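Local coordinates for proline dehydrogenase (Bradyrhizobium japonicum USDA 110, PDB 3HAZ), which probably oxidises proline to glutamate in two steps, pairing an FAD-dependent proline dehydrogenase with an NAD-dependent 1-pyrroline-5-carboxylate dehydrogenase on one chain, at residues A281-R286 against I352-E357; V519-G522 against A526-Q529; G345-T350 against L456-L461; P8-P13 against A320-D325. All blocks are in the same frame, centred on the assembly; numbering follows the deposited sequence.

Contact 1: residues A281-R286 against I352-E357. With FAD (flavin-adenine dinucleotide), chain C.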
# COMPACT_ATOMS: atom_id res chain seq x y z
N ALA A 281 11.59 -5.61 48.58
CA ALA A 281 12.49 -5.39 47.45
C ALA A 281 12.01 -4.16 46.69
O ALA A 281 10.82 -4.00 46.44
CB ALA A 281 12.52 -6.60 46.55
N GLU A 282 12.95 -3.29 46.33
CA GLU A 282 12.61 -2.04 45.66
C GLU A 282 13.20 -1.98 44.25
O GLU A 282 13.21 -2.99 43.55
CB GLU A 282 13.02 -0.85 46.54
CG GLU A 282 12.39 -0.96 47.95
CD GLU A 282 12.68 0.23 48.86
OE1 GLU A 282 12.07 1.30 48.66
OE2 GLU A 282 13.48 0.07 49.79
N GLU A 283 13.70 -0.82 43.83
CA GLU A 283 14.18 -0.69 42.45
C GLU A 283 15.42 -1.54 42.18
O GLU A 283 16.18 -1.86 43.10
CB GLU A 283 14.47 0.78 42.11
CG GLU A 283 13.29 1.71 42.27
CD GLU A 283 13.09 2.19 43.71
OE1 GLU A 283 13.78 1.69 44.62
OE2 GLU A 283 12.25 3.08 43.92
N ALA A 284 15.62 -1.88 40.92
CA ALA A 284 16.73 -2.73 40.52
C ALA A 284 18.09 -2.13 40.86
O ALA A 284 19.03 -2.86 41.17
CB ALA A 284 16.66 -3.05 39.02
N ASP A 285 18.21 -0.80 40.81
CA ASP A 285 19.49 -0.17 41.08
C ASP A 285 19.83 -0.19 42.58
O ASP A 285 20.94 0.16 42.97
CB ASP A 285 19.60 1.24 40.48
CG ASP A 285 18.65 2.25 41.11
OD1 ASP A 285 17.94 1.89 42.07
OD2 ASP A 285 18.63 3.40 40.64
N ARG A 286 18.88 -0.63 43.39
CA ARG A 286 19.12 -0.77 44.83
C ARG A 286 19.29 -2.23 45.27
O ARG A 286 19.53 -2.50 46.44
CB ARG A 286 17.98 -0.11 45.62
CG ARG A 286 18.00 1.42 45.59
CD ARG A 286 16.68 1.99 46.08
NE ARG A 286 16.83 3.32 46.67
CZ ARG A 286 15.81 4.13 46.94
NH1 ARG A 286 14.56 3.75 46.65
NH2 ARG A 286 16.02 5.33 47.48
N ILE A 352 11.83 0.23 33.10
CA ILE A 352 11.93 0.46 31.67
C ILE A 352 12.37 1.90 31.42
O ILE A 352 13.31 2.14 30.67
CB ILE A 352 10.58 0.19 30.94
CG1 ILE A 352 10.12 -1.25 31.15
CG2 ILE A 352 10.70 0.50 29.43
CD1 ILE A 352 11.18 -2.29 30.85
N LYS A 353 11.69 2.84 32.06
CA LYS A 353 11.97 4.25 31.84
C LYS A 353 13.41 4.57 32.23
O LYS A 353 14.14 5.21 31.47
CB LYS A 353 10.99 5.13 32.63
CG LYS A 353 11.15 6.64 32.36
CD LYS A 353 10.00 7.43 32.97
CE LYS A 353 10.14 8.92 32.69
NZ LYS A 353 9.07 9.70 33.38
N ARG A 354 13.82 4.10 33.41
CA ARG A 354 15.16 4.39 33.90
C ARG A 354 16.25 3.89 32.96
O ARG A 354 17.22 4.59 32.69
CB ARG A 354 15.36 3.79 35.29
CG ARG A 354 14.72 4.59 36.41
CD ARG A 354 14.89 3.86 37.73
NE ARG A 354 14.45 4.65 38.87
CZ ARG A 354 14.85 4.43 40.11
NH1 ARG A 354 14.41 5.20 41.10
NH2 ARG A 354 15.70 3.44 40.37
N ALA A 355 16.11 2.65 32.50
CA ALA A 355 17.14 2.06 31.67
C ALA A 355 17.26 2.83 30.35
O ALA A 355 18.35 3.00 29.82
CB ALA A 355 16.85 0.58 31.43
N GLN A 356 16.12 3.30 29.83
CA GLN A 356 16.12 4.14 28.63
C GLN A 356 16.78 5.49 28.89
O GLN A 356 17.65 5.90 28.13
CB GLN A 356 14.69 4.32 28.10
CG GLN A 356 14.08 3.01 27.63
CD GLN A 356 12.70 3.18 27.04
OE1 GLN A 356 12.13 4.26 27.07
NE2 GLN A 356 12.15 2.09 26.50
N GLU A 357 16.38 6.16 29.96
CA GLU A 357 16.97 7.45 30.32
C GLU A 357 18.47 7.32 30.52
O GLU A 357 19.23 8.19 30.12
CB GLU A 357 16.33 7.99 31.60
CG GLU A 357 14.89 8.45 31.46
CD GLU A 357 14.28 8.83 32.81
OE1 GLU A 357 14.70 8.26 33.84
OE2 GLU A 357 13.38 9.69 32.84
PA FAD C . -0.06 -10.77 37.68
O1A FAD C . -1.28 -10.00 36.91
O2A FAD C . -0.01 -12.20 37.36
O5B FAD C . 1.35 -10.11 37.21
C5B FAD C . 1.48 -8.72 37.31
C4B FAD C . 2.95 -8.32 37.12
O4B FAD C . 3.79 -9.02 36.05
C3B FAD C . 3.57 -7.12 37.50
O3B FAD C . 3.29 -6.58 38.78
C2B FAD C . 4.98 -7.26 36.99
O2B FAD C . 5.98 -7.58 37.94
C1B FAD C . 4.89 -8.17 35.82
N9A FAD C . 4.71 -7.58 34.51
C8A FAD C . 3.63 -6.84 34.03
N7A FAD C . 3.89 -6.54 32.72
C5A FAD C . 5.14 -7.10 32.38
C6A FAD C . 5.94 -7.11 31.11
N6A FAD C . 5.45 -6.43 29.92
N1A FAD C . 7.10 -7.73 31.06
C2A FAD C . 7.60 -8.40 32.19
N3A FAD C . 6.83 -8.39 33.42
C4A FAD C . 5.62 -7.75 33.47
N1 FAD C . 6.90 -6.24 44.60
C2 FAD C . 8.15 -5.68 44.73
O2 FAD C . 8.80 -5.18 43.62
N3 FAD C . 8.75 -5.58 46.03
C4 FAD C . 8.09 -6.04 47.14
O4 FAD C . 8.70 -6.01 48.39
C4X FAD C . 6.78 -6.63 47.00
N5 FAD C . 6.05 -7.14 48.19
C5X FAD C . 4.76 -7.71 48.04
C6 FAD C . 4.03 -8.20 49.22
C7 FAD C . 2.75 -8.77 49.06
C7M FAD C . 2.00 -9.26 50.29
C8 FAD C . 2.14 -8.88 47.71
C8M FAD C . 0.74 -9.49 47.51
C9 FAD C . 2.83 -8.40 46.59
C9A FAD C . 4.17 -7.80 46.75
N10 FAD C . 4.90 -7.30 45.58
C10 FAD C . 6.21 -6.72 45.75
C1' FAD C . 4.41 -7.52 44.18
C2' FAD C . 3.55 -6.39 43.57
O2' FAD C . 3.09 -5.52 44.59
C3' FAD C . 2.41 -7.02 42.75
O3' FAD C . 1.38 -7.48 43.63
C4' FAD C . 2.88 -8.22 41.85
O4' FAD C . 4.02 -8.02 41.09
C5' FAD C . 1.72 -8.81 41.01
O5' FAD C . 1.94 -10.16 40.64
P FAD C . 0.61 -11.13 40.46
O1P FAD C . 1.10 -12.70 40.15
O2P FAD C . -0.24 -11.04 41.65
O3P FAD C . -0.29 -10.48 39.26
O HOH W 1 16.56 0.84 39.05
O HOH W 2 16.36 3.97 43.23
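Glu-283 and Asp-285 lie on the beta-alpha loop after strand 276-279 of the proline dehydrogenase barrel, where they receive Arg-354 from helix 348-357. The case illustrates how one long side chain joins loop and helix at the surface. Extended from CG to NE, Arg-354 puts its guanidinium beside the loop and forms a salt bridge, NH2 standing 2.9 Å from Asp-285 OD2. With CG between backbone N and carbonyl carbon (chi1 66°), the carboxylate of Asp-285 is directed at the arginine, its plane turned 50° from the guanidinium. Two waters reinforce the bridge: one accepts from Asp-285 N and Arg-354 NH2, the other accepts from NH2 and donates to Asp-285 OD1. Glu-283 lays CG over one guanidinium face, CB 3.4 Å from Arg-354 NH2. Its carboxylate makes its salt bridge with Arg-286, whose NH1 donates to Glu-283 OE1 at 3.0 Å, while Glu-283 OE2 lies 4.1 Å from Arg-354 NH1, near enough for charge attraction alone. Ala-281 N donates to FAD O4 (2.9 Å) and FAD N3 to Ala-281 O (2.6 Å). Asp-285 OD2 also bridges Arg-358. Two acids thus share three arginines, likely keeping both carboxylates ionised and helping to steady the loop that binds the flavin.

Contact 2: residues V519-G522 against A526-Q529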
# COMPACT_ATOMS: atom_id res chain seq x y z
N VAL A 519 25.79 4.45 32.12
CA VAL A 519 26.29 3.47 33.07
C VAL A 519 25.30 3.36 34.22
O VAL A 519 24.78 4.38 34.68
CB VAL A 519 27.68 3.90 33.62
CG1 VAL A 519 28.19 2.91 34.67
CG2 VAL A 519 28.69 4.05 32.48
N GLU A 520 25.02 2.14 34.66
CA GLU A 520 24.19 1.93 35.84
C GLU A 520 25.05 1.93 37.10
O GLU A 520 25.79 0.98 37.35
CB GLU A 520 23.39 0.63 35.75
CG GLU A 520 22.52 0.35 36.97
CD GLU A 520 21.67 1.55 37.37
OE1 GLU A 520 20.72 1.87 36.64
OE2 GLU A 520 21.96 2.17 38.43
N PHE A 521 24.95 3.01 37.88
CA PHE A 521 25.74 3.16 39.09
C PHE A 521 25.35 2.12 40.14
O PHE A 521 26.13 1.81 41.05
CB PHE A 521 25.56 4.57 39.67
CG PHE A 521 26.31 5.64 38.92
CD1 PHE A 521 26.74 5.44 37.62
CD2 PHE A 521 26.55 6.87 39.51
CE1 PHE A 521 27.41 6.43 36.93
CE2 PHE A 521 27.22 7.86 38.83
CZ PHE A 521 27.66 7.64 37.54
N GLY A 522 24.15 1.56 40.00
CA GLY A 522 23.64 0.57 40.92
C GLY A 522 24.15 -0.83 40.64
O GLY A 522 23.76 -1.79 41.31
N ALA A 526 29.90 -2.20 37.07
CA ALA A 526 29.88 -1.09 36.11
C ALA A 526 30.42 0.20 36.72
O ALA A 526 31.21 0.90 36.09
CB ALA A 526 28.46 -0.88 35.55
N LEU A 527 29.98 0.51 37.94
CA LEU A 527 30.43 1.72 38.62
C LEU A 527 31.92 1.64 38.98
O LEU A 527 32.67 2.60 38.82
CB LEU A 527 29.59 2.00 39.87
CG LEU A 527 30.02 3.23 40.67
CD1 LEU A 527 30.01 4.48 39.80
CD2 LEU A 527 29.14 3.42 41.90
N ASP A 528 32.35 0.48 39.48
CA ASP A 528 33.75 0.29 39.86
C ASP A 528 34.67 0.42 38.65
O ASP A 528 35.76 0.99 38.75
CB ASP A 528 33.97 -1.07 40.53
CG ASP A 528 33.30 -1.18 41.89
OD1 ASP A 528 32.84 -0.14 42.43
OD2 ASP A 528 33.23 -2.31 42.43
N GLN A 529 34.24 -0.11 37.51
CA GLN A 529 35.06 -0.06 36.30
C GLN A 529 35.16 1.37 35.77
O GLN A 529 36.24 1.83 35.39
CB GLN A 529 34.50 -0.99 35.22
CG GLN A 529 35.41 -1.14 34.00
CD GLN A 529 36.76 -1.76 34.36
OE1 GLN A 529 36.83 -2.87 34.88
NE2 GLN A 529 37.84 -1.04 34.07
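Leu-527 sets one methyl over the face of the Phe-521 ring and turns the other to the backbone, a compact example of a helix's first turn folding against the loop that leads into it. CD1 is 4.0 Å from the Phe-521 ring centroid and only 13° off its normal, a CH-pi contact shifted toward the CG and CD1 side of the ring. The second branch, CD2, rests 3.5 Å from Phe-521 O. The Phe-521 CB points away from the helix, but with CG anti to the carbonyl carbon (chi1 -76°) the ring offers its face to the leucine. Alongside, Val-519 CG1 meets Ala-526 CB at 3.9 Å, and the same methyl of Ala-526 lies 3.7 Å from Glu-520 O. Glu-520 OE2 uses its anti lone pair to accept from Gly-522 N at 2.8 Å, which probably helps to hold the backbone bend. With an alanine at Leu-527, the face of the Phe-521 ring would probably lose its methyl cover and a gap would open beside Phe-521 O. Leu-604 of helix 604-629 touches Phe-521 and Leu-527, and Leu-608 touches Val-519; Leu-530 of helix 524-536 packs on Val-519 and Phe-521. The loop is thereby held between two helices.

Contact 3: residues G345-T350 against L456-L461. With FAD (flavin-adenine dinucleotide), chain C; SO4 (sulfate ion), chain K.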
# COMPACT_ATOMS: atom_id res chain seq x y z
N GLY A 345 6.95 -8.30 40.88
CA GLY A 345 7.65 -7.02 40.97
C GLY A 345 6.77 -5.80 40.75
O GLY A 345 5.95 -5.77 39.83
N ALA A 346 6.97 -4.77 41.57
CA ALA A 346 6.06 -3.62 41.58
C ALA A 346 6.52 -2.38 40.82
O ALA A 346 5.80 -1.38 40.80
CB ALA A 346 5.73 -3.24 43.02
N TYR A 347 7.70 -2.43 40.20
CA TYR A 347 8.30 -1.23 39.62
C TYR A 347 8.63 -1.36 38.13
O TYR A 347 9.53 -0.68 37.64
CB TYR A 347 9.59 -0.86 40.38
CG TYR A 347 9.44 -0.74 41.88
CD1 TYR A 347 9.48 -1.87 42.70
CD2 TYR A 347 9.27 0.51 42.49
CE1 TYR A 347 9.35 -1.77 44.08
CE2 TYR A 347 9.14 0.62 43.87
CZ TYR A 347 9.18 -0.52 44.66
OH TYR A 347 9.04 -0.41 46.02
N TRP A 348 7.90 -2.22 37.42
CA TRP A 348 8.27 -2.54 36.03
C TRP A 348 8.40 -1.31 35.14
O TRP A 348 9.43 -1.11 34.50
CB TRP A 348 7.29 -3.55 35.42
CG TRP A 348 7.70 -4.04 34.05
CD1 TRP A 348 8.53 -5.08 33.76
CD2 TRP A 348 7.28 -3.50 32.79
NE1 TRP A 348 8.66 -5.22 32.40
CE2 TRP A 348 7.90 -4.27 31.78
CE3 TRP A 348 6.44 -2.45 32.41
CZ2 TRP A 348 7.71 -4.01 30.41
CZ3 TRP A 348 6.24 -2.20 31.06
CH2 TRP A 348 6.87 -2.98 30.08
N ASP A 349 7.36 -0.48 35.11
CA ASP A 349 7.39 0.71 34.26
C ASP A 349 8.56 1.62 34.61
O ASP A 349 9.17 2.23 33.74
CB ASP A 349 6.06 1.46 34.36
CG ASP A 349 4.94 0.77 33.59
OD1 ASP A 349 4.93 0.86 32.35
OD2 ASP A 349 4.09 0.13 34.23
N THR A 350 8.88 1.69 35.89
CA THR A 350 10.00 2.50 36.34
C THR A 350 11.32 1.95 35.81
O THR A 350 12.17 2.71 35.34
CB THR A 350 10.03 2.62 37.87
OG1 THR A 350 8.88 3.36 38.29
CG2 THR A 350 11.29 3.33 38.35
N LEU A 456 -0.40 4.90 47.18
CA LEU A 456 -1.59 4.74 46.34
C LEU A 456 -1.24 4.66 44.86
O LEU A 456 -1.80 3.84 44.13
CB LEU A 456 -2.57 5.88 46.57
CG LEU A 456 -3.64 5.63 47.64
CD1 LEU A 456 -4.60 6.81 47.69
CD2 LEU A 456 -4.38 4.33 47.36
N VAL A 457 -0.32 5.53 44.44
CA VAL A 457 0.13 5.59 43.06
C VAL A 457 0.60 4.22 42.57
O VAL A 457 0.10 3.69 41.58
CB VAL A 457 1.30 6.58 42.91
CG1 VAL A 457 1.93 6.45 41.52
CG2 VAL A 457 0.84 7.99 43.17
N ARG A 458 1.58 3.67 43.27
CA ARG A 458 2.12 2.37 42.90
C ARG A 458 1.00 1.33 42.84
O ARG A 458 0.91 0.57 41.88
CB ARG A 458 3.22 1.95 43.89
CG ARG A 458 4.22 0.96 43.33
CD ARG A 458 5.62 1.22 43.85
NE ARG A 458 5.63 1.69 45.23
CZ ARG A 458 5.28 0.95 46.28
NH1 ARG A 458 4.87 -0.29 46.10
NH2 ARG A 458 5.31 1.46 47.50
N ARG A 459 0.14 1.35 43.85
CA ARG A 459 -0.98 0.40 43.92
C ARG A 459 -1.92 0.49 42.72
O ARG A 459 -2.38 -0.54 42.21
CB ARG A 459 -1.77 0.64 45.22
CG ARG A 459 -3.06 -0.16 45.33
CD ARG A 459 -2.80 -1.57 45.83
NE ARG A 459 -4.03 -2.17 46.35
CZ ARG A 459 -4.35 -2.23 47.64
NH1 ARG A 459 -3.53 -1.72 48.56
NH2 ARG A 459 -5.49 -2.79 48.02
N LEU A 460 -2.20 1.71 42.28
CA LEU A 460 -3.17 1.94 41.21
C LEU A 460 -2.63 1.57 39.83
O LEU A 460 -3.39 1.20 38.94
CB LEU A 460 -3.63 3.40 41.20
CG LEU A 460 -4.48 3.85 42.39
CD1 LEU A 460 -4.84 5.32 42.25
CD2 LEU A 460 -5.73 3.00 42.50
N LEU A 461 -1.32 1.68 39.65
CA LEU A 461 -0.70 1.31 38.38
C LEU A 461 -1.01 -0.14 38.05
O LEU A 461 -1.24 -0.49 36.89
CB LEU A 461 0.82 1.52 38.42
CG LEU A 461 1.33 2.95 38.25
CD1 LEU A 461 2.85 2.95 38.08
CD2 LEU A 461 0.66 3.63 37.05
PA FAD C . -0.06 -10.77 37.68
O1A FAD C . -1.28 -10.00 36.91
O2A FAD C . -0.01 -12.20 37.36
O5B FAD C . 1.35 -10.11 37.21
C5B FAD C . 1.48 -8.72 37.31
C4B FAD C . 2.95 -8.32 37.12
O4B FAD C . 3.79 -9.02 36.05
C3B FAD C . 3.57 -7.12 37.50
O3B FAD C . 3.29 -6.58 38.78
C2B FAD C . 4.98 -7.26 36.99
O2B FAD C . 5.98 -7.58 37.94
C1B FAD C . 4.89 -8.17 35.82
N9A FAD C . 4.71 -7.58 34.51
C8A FAD C . 3.63 -6.84 34.03
N7A FAD C . 3.89 -6.54 32.72
C5A FAD C . 5.14 -7.10 32.38
C6A FAD C . 5.94 -7.11 31.11
N6A FAD C . 5.45 -6.43 29.92
N1A FAD C . 7.10 -7.73 31.06
C2A FAD C . 7.60 -8.40 32.19
N3A FAD C . 6.83 -8.39 33.42
C4A FAD C . 5.62 -7.75 33.47
N1 FAD C . 6.90 -6.24 44.60
C2 FAD C . 8.15 -5.68 44.73
O2 FAD C . 8.80 -5.18 43.62
N3 FAD C . 8.75 -5.58 46.03
C4 FAD C . 8.09 -6.04 47.14
O4 FAD C . 8.70 -6.01 48.39
C4X FAD C . 6.78 -6.63 47.00
N5 FAD C . 6.05 -7.14 48.19
C5X FAD C . 4.76 -7.71 48.04
C6 FAD C . 4.03 -8.20 49.22
C7 FAD C . 2.75 -8.77 49.06
C7M FAD C . 2.00 -9.26 50.29
C8 FAD C . 2.14 -8.88 47.71
C8M FAD C . 0.74 -9.49 47.51
C9 FAD C . 2.83 -8.40 46.59
C9A FAD C . 4.17 -7.80 46.75
N10 FAD C . 4.90 -7.30 45.58
C10 FAD C . 6.21 -6.72 45.75
C1' FAD C . 4.41 -7.52 44.18
C2' FAD C . 3.55 -6.39 43.57
O2' FAD C . 3.09 -5.52 44.59
C3' FAD C . 2.41 -7.02 42.75
O3' FAD C . 1.38 -7.48 43.63
C4' FAD C . 2.88 -8.22 41.85
O4' FAD C . 4.02 -8.02 41.09
C5' FAD C . 1.72 -8.81 41.01
O5' FAD C . 1.94 -10.16 40.64
P FAD C . 0.61 -11.13 40.46
O1P FAD C . 1.10 -12.70 40.15
O2P FAD C . -0.24 -11.04 41.65
O3P FAD C . -0.29 -10.48 39.26
S SO4 K . 4.86 -3.23 47.44
O1 SO4 K . 4.23 -4.54 47.51
O2 SO4 K . 4.74 -2.74 46.07
O3 SO4 K . 4.18 -2.31 48.34
O4 SO4 K . 6.27 -3.34 47.82
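Tyr-347 and Arg-458 carry this contact beside the flavin, an instance of a cofactor loop leaning on a neighbouring helix. Arg-458 CD approaches Tyr-347 CE2 obliquely at 3.6 Å, and Tyr-347 OH stands 4.0 Å above the guanidinium plane of Arg-458, over its centre. Ring and guanidinium planes differ by 24°. Bends at chi2 and chi3 (35° for the latter) bring the group there, while Arg-458 CG passes 3.8 Å from Ala-346 O. From the guanidinium, NH1 donates to sulfate O3 at 3.1 Å, almost straight (170°), the oxygen lying at the edge in the guanidinium plane; NH2 is held by a salt bridge with Glu-199. A leucine in place of Arg-458 would probably leave Glu-199 without its mate and strip the sulfate of this donor. The next layer is the FAD grip. Ala-346 N donates to FAD O2 at 2.8 Å, Gly-345 N donates to FAD O4', and Gly-345 O accepts from FAD O2B (2.6 Å) and O3B. Trp-348 covers the adenine, with FAD C6A 3.3 Å above the indole plane, toward its rim. Farther out, Tyr-316 OH meets Tyr-347 N, and Phe-366 O accepts from Trp-348 NE1. The sulfate probably comes from the crystallisation liquor; its place near the flavin is consistent with an anion site in which a substrate carboxylate could lie.

Contact 4: residues P8-P13 against A320-D325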
# COMPACT_ATOMS: atom_id res chain seq x y z
N PRO A 8 30.33 -13.82 48.68
CA PRO A 8 30.88 -12.53 48.26
C PRO A 8 29.77 -11.52 47.99
O PRO A 8 28.64 -11.93 47.73
CB PRO A 8 31.60 -12.86 46.94
CG PRO A 8 31.75 -14.35 46.93
CD PRO A 8 30.58 -14.88 47.69
N PRO A 9 30.08 -10.22 48.05
CA PRO A 9 29.06 -9.21 47.75
C PRO A 9 28.37 -9.53 46.43
O PRO A 9 29.05 -9.81 45.45
CB PRO A 9 29.87 -7.92 47.65
CG PRO A 9 31.03 -8.15 48.56
CD PRO A 9 31.36 -9.62 48.44
N PHE A 10 27.04 -9.49 46.41
CA PHE A 10 26.27 -9.86 45.23
C PHE A 10 26.61 -8.99 44.01
O PHE A 10 26.63 -7.76 44.11
CB PHE A 10 24.78 -9.79 45.53
CG PHE A 10 23.91 -10.31 44.43
CD1 PHE A 10 23.73 -11.67 44.25
CD2 PHE A 10 23.24 -9.44 43.59
CE1 PHE A 10 22.91 -12.15 43.25
CE2 PHE A 10 22.42 -9.91 42.58
CZ PHE A 10 22.25 -11.27 42.41
N THR A 11 26.85 -9.62 42.87
CA THR A 11 27.24 -8.89 41.67
C THR A 11 26.90 -9.60 40.35
O THR A 11 27.72 -9.68 39.44
CB THR A 11 28.76 -8.55 41.71
OG1 THR A 11 29.13 -7.87 40.50
CG2 THR A 11 29.59 -9.81 41.86
N ALA A 12 25.67 -10.11 40.25
CA ALA A 12 25.22 -10.75 39.01
C ALA A 12 25.12 -9.75 37.86
O ALA A 12 24.90 -8.56 38.08
CB ALA A 12 23.87 -11.43 39.24
N PRO A 13 25.27 -10.24 36.61
CA PRO A 13 25.11 -9.37 35.44
C PRO A 13 23.74 -8.70 35.43
O PRO A 13 22.72 -9.37 35.64
CB PRO A 13 25.24 -10.35 34.26
CG PRO A 13 26.11 -11.45 34.80
CD PRO A 13 25.67 -11.61 36.24
N ALA A 320 16.95 -12.70 39.47
CA ALA A 320 16.19 -13.32 40.56
C ALA A 320 16.76 -14.66 41.05
O ALA A 320 16.92 -14.88 42.25
CB ALA A 320 14.73 -13.46 40.17
N SER A 321 17.07 -15.55 40.11
CA SER A 321 17.56 -16.88 40.48
C SER A 321 18.89 -16.79 41.24
O SER A 321 19.14 -17.58 42.16
CB SER A 321 17.69 -17.78 39.25
OG SER A 321 17.96 -19.12 39.62
N ALA A 322 19.73 -15.84 40.85
CA ALA A 322 21.02 -15.64 41.50
C ALA A 322 20.86 -15.06 42.91
O ALA A 322 21.64 -15.36 43.81
CB ALA A 322 21.92 -14.75 40.64
N VAL A 323 19.85 -14.21 43.09
CA VAL A 323 19.55 -13.67 44.41
C VAL A 323 19.18 -14.82 45.36
O VAL A 323 19.58 -14.84 46.53
CB VAL A 323 18.41 -12.64 44.36
CG1 VAL A 323 18.04 -12.20 45.76
CG2 VAL A 323 18.82 -11.44 43.50
N ILE A 324 18.41 -15.77 44.84
CA ILE A 324 18.01 -16.93 45.64
C ILE A 324 19.23 -17.75 46.06
O ILE A 324 19.33 -18.17 47.21
CB ILE A 324 16.99 -17.79 44.88
CG1 ILE A 324 15.66 -17.02 44.76
CG2 ILE A 324 16.76 -19.12 45.60
CD1 ILE A 324 14.62 -17.75 43.93
N ASP A 325 20.17 -17.96 45.13
CA ASP A 325 21.41 -18.65 45.46
C ASP A 325 22.15 -17.92 46.58
O ASP A 325 22.67 -18.54 47.51
CB ASP A 325 22.34 -18.74 44.24
CG ASP A 325 21.80 -19.65 43.15
OD1 ASP A 325 20.96 -20.53 43.45
OD2 ASP A 325 22.24 -19.51 41.99
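Phe-10 reaches from the N-terminal loop onto helix 320-333, where it meets Ala-322 and Val-323, and it serves as an example of a single aromatic anchoring a segment without regular secondary structure. Its CB points toward the helix, and CG, anti to the backbone N (chi1 -173°), directs the ring to the helix surface. On one side of the ring, CE1 lies 3.5 Å from Ala-322 O, which sits at the ring edge near its plane, and 3.8 Å from Ala-322 CB. At the far end, CZ touches Val-323 CG2 at 3.6 Å, and the ring and the valine side chain stand about at right angles. CE2 comes within 4.0 Å of that same Val-323 methyl. Ala-12 N lies over one ring face, and the methyl of this residue adds an apolar touch, its CB 4.1 Å from Ala-322 CB. No hydrogen bond passes between the two segments, although Phe-10 O accepts from Arg-524 NE on helix 524-536. Leu-287 and Leu-291 of helix 287-298 also pack on Phe-10. The ring therefore fills the groove between helices 287-298 and 320-333, which follow successive strands of the barrel: an N-terminal arm bound to the outside of a beta/alpha barrel.

In the fold
From the N terminus the chain first leaves its arm at 8-13, and contact 4 closes the longest loop, ending on helix 320-333. Contact 1 opens inside that span, at 281-286, and closes beyond it on helix 348-357, so the two cross. Contact 3 begins at 345-350, before contact 1 has closed, and ends at 456-461; it crosses contact 1 and follows contact 4. Contact 2 comes last, a short local loop. Contacts 1 and 3 share helix 348-357 and both touch FAD, joining separate beta-alpha units round the flavin. Contact 2 meets contact 1 where Asp-285 packs on Glu-520, and Glu-520 shares Arg-358 with that aspartate, tying the barrel to the segment leading into helix 524-536.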